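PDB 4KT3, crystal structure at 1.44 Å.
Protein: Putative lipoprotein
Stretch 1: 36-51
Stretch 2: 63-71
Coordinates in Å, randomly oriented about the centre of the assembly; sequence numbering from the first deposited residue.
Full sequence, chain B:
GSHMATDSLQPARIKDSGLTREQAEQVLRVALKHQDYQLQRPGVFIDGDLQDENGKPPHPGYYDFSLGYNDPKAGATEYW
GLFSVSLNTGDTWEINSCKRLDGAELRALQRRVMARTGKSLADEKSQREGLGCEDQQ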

# COMPACT_ATOMS: atom_id res chain seq x y z
N ASP B 36 10.82 7.48 -12.56
CA ASP B 36 10.18 6.69 -13.62
C ASP B 36 8.84 6.10 -13.12
O ASP B 36 7.87 6.84 -12.96
CB ASP B 36 11.11 5.56 -14.08
N TYR B 37 8.79 4.79 -12.88
CA TYR B 37 7.58 4.12 -12.39
C TYR B 37 6.54 3.82 -13.49
O TYR B 37 5.66 2.99 -13.28
CB TYR B 37 6.90 4.91 -11.27
CG TYR B 37 7.38 4.62 -9.86
CD1 TYR B 37 7.23 3.37 -9.29
CD2 TYR B 37 7.96 5.62 -9.10
CE1 TYR B 37 7.66 3.12 -7.98
CE2 TYR B 37 8.39 5.39 -7.81
CZ TYR B 37 8.24 4.14 -7.25
OH TYR B 37 8.67 3.95 -5.96
N GLN B 38 6.62 4.50 -14.63
CA GLN B 38 5.82 4.12 -15.79
C GLN B 38 4.32 4.43 -15.72
O GLN B 38 3.51 3.61 -16.13
CB GLN B 38 5.98 2.61 -16.03
N LEU B 39 3.94 5.62 -15.24
CA LEU B 39 2.53 5.90 -14.94
C LEU B 39 1.57 5.78 -16.13
O LEU B 39 0.36 5.64 -15.94
CB LEU B 39 2.38 7.30 -14.33
CG LEU B 39 3.16 7.54 -13.05
CD1 LEU B 39 2.75 8.88 -12.43
CD2 LEU B 39 2.94 6.40 -12.07
N GLN B 40 2.11 5.86 -17.35
CA GLN B 40 1.30 5.79 -18.56
C GLN B 40 1.56 4.48 -19.31
O GLN B 40 2.10 4.49 -20.42
CB GLN B 40 1.60 6.99 -19.47
N ARG B 41 1.18 3.37 -18.69
CA ARG B 41 1.23 2.06 -19.31
C ARG B 41 -0.07 1.36 -18.94
O ARG B 41 -0.55 1.51 -17.81
CB ARG B 41 2.44 1.26 -18.81
N PRO B 42 -0.68 0.61 -19.88
CA PRO B 42 -2.00 0.05 -19.56
C PRO B 42 -2.00 -0.83 -18.32
O PRO B 42 -1.08 -1.61 -18.09
CB PRO B 42 -2.35 -0.75 -20.83
CG PRO B 42 -1.57 -0.07 -21.91
CD PRO B 42 -0.27 0.32 -21.26
N GLY B 43 -3.05 -0.69 -17.51
CA GLY B 43 -3.19 -1.46 -16.29
C GLY B 43 -2.65 -0.77 -15.05
O GLY B 43 -2.94 -1.20 -13.94
N VAL B 44 -1.87 0.29 -15.24
CA VAL B 44 -1.29 1.02 -14.11
C VAL B 44 -2.26 2.07 -13.59
O VAL B 44 -2.96 2.73 -14.36
CB VAL B 44 0.03 1.70 -14.51
CG1 VAL B 44 0.58 2.51 -13.36
CG2 VAL B 44 1.05 0.66 -14.96
N PHE B 45 -2.30 2.24 -12.27
CA PHE B 45 -3.19 3.23 -11.67
C PHE B 45 -2.60 3.82 -10.40
O PHE B 45 -1.79 3.20 -9.73
CB PHE B 45 -4.51 2.58 -11.29
CG PHE B 45 -4.36 1.47 -10.30
CD1 PHE B 45 -4.25 1.75 -8.95
CD2 PHE B 45 -4.30 0.15 -10.71
CE1 PHE B 45 -4.10 0.75 -8.02
CE2 PHE B 45 -4.15 -0.87 -9.80
CZ PHE B 45 -4.05 -0.57 -8.44
N ILE B 46 -3.02 5.04 -10.09
CA ILE B 46 -2.83 5.62 -8.78
C ILE B 46 -4.20 5.70 -8.13
O ILE B 46 -5.14 6.22 -8.73
CB ILE B 46 -2.20 7.02 -8.85
CG1 ILE B 46 -0.76 6.92 -9.35
CG2 ILE B 46 -2.24 7.71 -7.49
CD1 ILE B 46 -0.10 8.25 -9.59
N ASP B 47 -4.30 5.20 -6.90
CA ASP B 47 -5.57 5.18 -6.18
C ASP B 47 -5.44 6.00 -4.89
O ASP B 47 -4.65 5.66 -4.01
CB ASP B 47 -5.90 3.74 -5.83
CG ASP B 47 -7.30 3.56 -5.29
OD1 ASP B 47 -7.99 4.55 -4.99
OD2 ASP B 47 -7.70 2.39 -5.14
N GLY B 48 -6.25 7.05 -4.77
CA GLY B 48 -6.24 7.87 -3.57
C GLY B 48 -7.41 7.59 -2.64
O GLY B 48 -7.57 8.27 -1.63
N ASP B 49 -8.23 6.59 -2.96
CA ASP B 49 -9.37 6.24 -2.10
C ASP B 49 -8.92 5.26 -1.01
O ASP B 49 -9.30 4.08 -1.00
CB ASP B 49 -10.51 5.65 -2.94
CG ASP B 49 -11.77 5.42 -2.13
OD1 ASP B 49 -11.86 5.93 -0.99
OD2 ASP B 49 -12.68 4.72 -2.63
N LEU B 50 -8.07 5.78 -0.14
CA LEU B 50 -7.56 5.04 1.00
C LEU B 50 -8.09 5.73 2.26
O LEU B 50 -7.88 6.93 2.46
CB LEU B 50 -6.04 5.04 1.00
CG LEU B 50 -5.36 4.44 -0.24
CD1 LEU B 50 -3.86 4.35 -0.01
CD2 LEU B 50 -5.93 3.09 -0.59
N GLN B 51 -8.79 4.96 3.10
CA GLN B 51 -9.58 5.50 4.20
C GLN B 51 -9.44 4.64 5.43
O GLN B 51 -9.30 3.42 5.32
CB GLN B 51 -11.09 5.45 3.87
CG GLN B 51 -11.55 6.18 2.65
CD GLN B 51 -13.06 6.06 2.46
OE1 GLN B 51 -13.79 5.83 3.41
NE2 GLN B 51 -13.51 6.20 1.22
N TYR B 63 -2.39 12.88 2.65
CA TYR B 63 -3.27 12.02 1.87
C TYR B 63 -2.44 10.83 1.39
O TYR B 63 -1.31 11.01 0.96
CB TYR B 63 -3.83 12.78 0.68
CG TYR B 63 -4.90 13.77 1.05
CD1 TYR B 63 -6.11 13.34 1.57
CD2 TYR B 63 -4.70 15.13 0.87
CE1 TYR B 63 -7.10 14.24 1.91
CE2 TYR B 63 -5.68 16.03 1.20
CZ TYR B 63 -6.87 15.59 1.73
OH TYR B 63 -7.85 16.50 2.05
N ASP B 64 -3.01 9.63 1.46
CA ASP B 64 -2.30 8.42 1.04
C ASP B 64 -2.74 7.97 -0.36
O ASP B 64 -3.91 8.15 -0.75
CB ASP B 64 -2.55 7.27 2.01
CG ASP B 64 -1.91 7.47 3.37
OD1 ASP B 64 -1.29 8.52 3.64
OD2 ASP B 64 -2.08 6.55 4.21
N PHE B 65 -1.81 7.36 -1.09
CA PHE B 65 -2.06 6.91 -2.46
C PHE B 65 -1.35 5.59 -2.69
O PHE B 65 -0.23 5.39 -2.23
CB PHE B 65 -1.52 7.92 -3.48
CG PHE B 65 -2.13 9.27 -3.37
CD1 PHE B 65 -3.28 9.58 -4.08
CD2 PHE B 65 -1.57 10.23 -2.54
CE1 PHE B 65 -3.86 10.82 -3.97
CE2 PHE B 65 -2.15 11.48 -2.43
CZ PHE B 65 -3.29 11.77 -3.15
N SER B 66 -2.01 4.69 -3.40
CA SER B 66 -1.35 3.46 -3.83
C SER B 66 -1.06 3.53 -5.32
O SER B 66 -1.81 4.14 -6.08
CB SER B 66 -2.21 2.24 -3.51
OG SER B 66 -3.36 2.21 -4.33
N LEU B 67 0.04 2.90 -5.71
CA LEU B 67 0.43 2.78 -7.11
C LEU B 67 0.41 1.30 -7.44
O LEU B 67 1.07 0.49 -6.78
CB LEU B 67 1.82 3.34 -7.31
CG LEU B 67 2.43 3.16 -8.70
CD1 LEU B 67 1.61 3.89 -9.77
CD2 LEU B 67 3.87 3.64 -8.69
N GLY B 68 -0.36 0.93 -8.44
CA GLY B 68 -0.56 -0.48 -8.72
C GLY B 68 -0.73 -0.80 -10.19
O GLY B 68 -0.76 0.09 -11.03
N TYR B 69 -0.88 -2.09 -10.45
CA TYR B 69 -0.81 -2.62 -11.79
C TYR B 69 -1.63 -3.91 -11.88
O TYR B 69 -1.39 -4.84 -11.11
CB TYR B 69 0.65 -2.91 -12.10
CG TYR B 69 0.89 -3.61 -13.40
CD1 TYR B 69 0.39 -3.09 -14.58
CD2 TYR B 69 1.62 -4.80 -13.46
CE1 TYR B 69 0.60 -3.70 -15.78
CE2 TYR B 69 1.84 -5.43 -14.67
CZ TYR B 69 1.32 -4.88 -15.83
OH TYR B 69 1.52 -5.47 -17.07
N ASN B 70 -2.57 -3.97 -12.83
CA ASN B 70 -3.29 -5.21 -13.10
C ASN B 70 -2.89 -5.78 -14.46
O ASN B 70 -3.06 -5.14 -15.51
CB ASN B 70 -4.81 -5.01 -13.05
CG ASN B 70 -5.34 -4.86 -11.64
OD1 ASN B 70 -5.26 -5.78 -10.82
ND2 ASN B 70 -5.91 -3.69 -11.35
N ASP B 71 -2.37 -7.00 -14.42
CA ASP B 71 -1.92 -7.73 -15.59
C ASP B 71 -2.83 -8.95 -15.72
O ASP B 71 -3.04 -9.67 -14.74
CB ASP B 71 -0.48 -8.18 -15.36
CG ASP B 71 0.16 -8.83 -16.57
OD1 ASP B 71 -0.57 -9.38 -17.43
OD2 ASP B 71 1.40 -8.79 -16.65
O HOH W 1 -6.00 -1.69 -13.35
O HOH W 2 -5.35 0.62 -3.83
O HOH W 3 -5.87 10.09 -0.65
O HOH W 4 -5.95 9.19 1.96

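Pairing two β-strands is a problem in bookkeeping: every peptide N-H and C=O that leaves water must find a partner, and side chains must fill the space beside the ladder without disturbing it. The pairing of residues 44-47 with residues 66-69 of this putative lipoprotein is a compact example. The strands run antiparallel, with 167° between their directions, and together the two stretches bury 760 Å² of surface.

Five backbone hydrogen bonds carry the pairing. F45 and G68 form one closed ring, with F45 N giving to G68 O at 2.9 Å and G68 N to F45 O at 3.0 Å. Two residues on, D47 and S66 repeat the pattern: D47 N lies 2.8 Å from S66 O, and S66 N lies 2.9 Å from D47 O. A single bond from N70 N to G43 O, 3.0 Å, closes the series where the type II turn from R41 to V44 delivers the chain into the strand. That turn has its own bond, V44 N to R41 O at 3.1 Å. The intervening pairs, V44 with Y69 and I46 with L67, contribute CA-H...O contacts instead, as from I46 CA to S66 O at 3.2 Å.

Where the ladder stops, water continues the accounting. One water donates to both G48 O (2.7 Å) and D64 O (2.8 Å), joining two carbonyls that could not bond to each other; the next accepts from D64 N and donates to L50 O, both at 3.0 Å. At the other end, a water accepts from N70 ND2 at 2.8 Å and donates to G43 O at 3.2 Å, giving that carbonyl a second partner. Another water links the side chains of a bonded pair, lying 3.2 Å from D47 OD2, to which it donates, and 2.6 Å from S66 OG. The aspartate's other oxygen, D47 OD1, accepts from D49 N at 2.9 Å, so the carboxylate both steadies the chain leaving the strand and reaches S66 through water. The buried carboxylate of D64 has both oxygens, and N70 its OD1, hydrogen-bonded elsewhere in the structure.

The two faces of the sheet differ in character. On that of V44, I46, L67 and Y69, L67 is the hub: its CD2 meets Y37 CD1 at 3.4 Å, while its CD1 packs against L39 CD2 at 3.7 Å and I46 CG1 at 3.9 Å. A branched aliphatic side chain suits this place, since its two methyls reach different neighbours. V44 CG2 also touches Y69 CD1, at 3.8 Å, and I46 CG2 packs on the buried F65 at CD1, 4.0 Å. Beyond the strand, buried L50 sets its CD1 3.8 Å from D64 CB.

On the face of F45, D47 and S66, the phenyl ring of F45, at chi1 p, folds across G68. G68 CA sits 3.8 Å from the ring centroid, over the face, in a CH-pi contact. Glycine makes this possible: a CB on G68 would lie just 2.4 Å from F45 CZ. G43 is likewise well placed, for its phi of 93° suits glycine in the turn, and a CB there would come within 2.6 Å of N70 O.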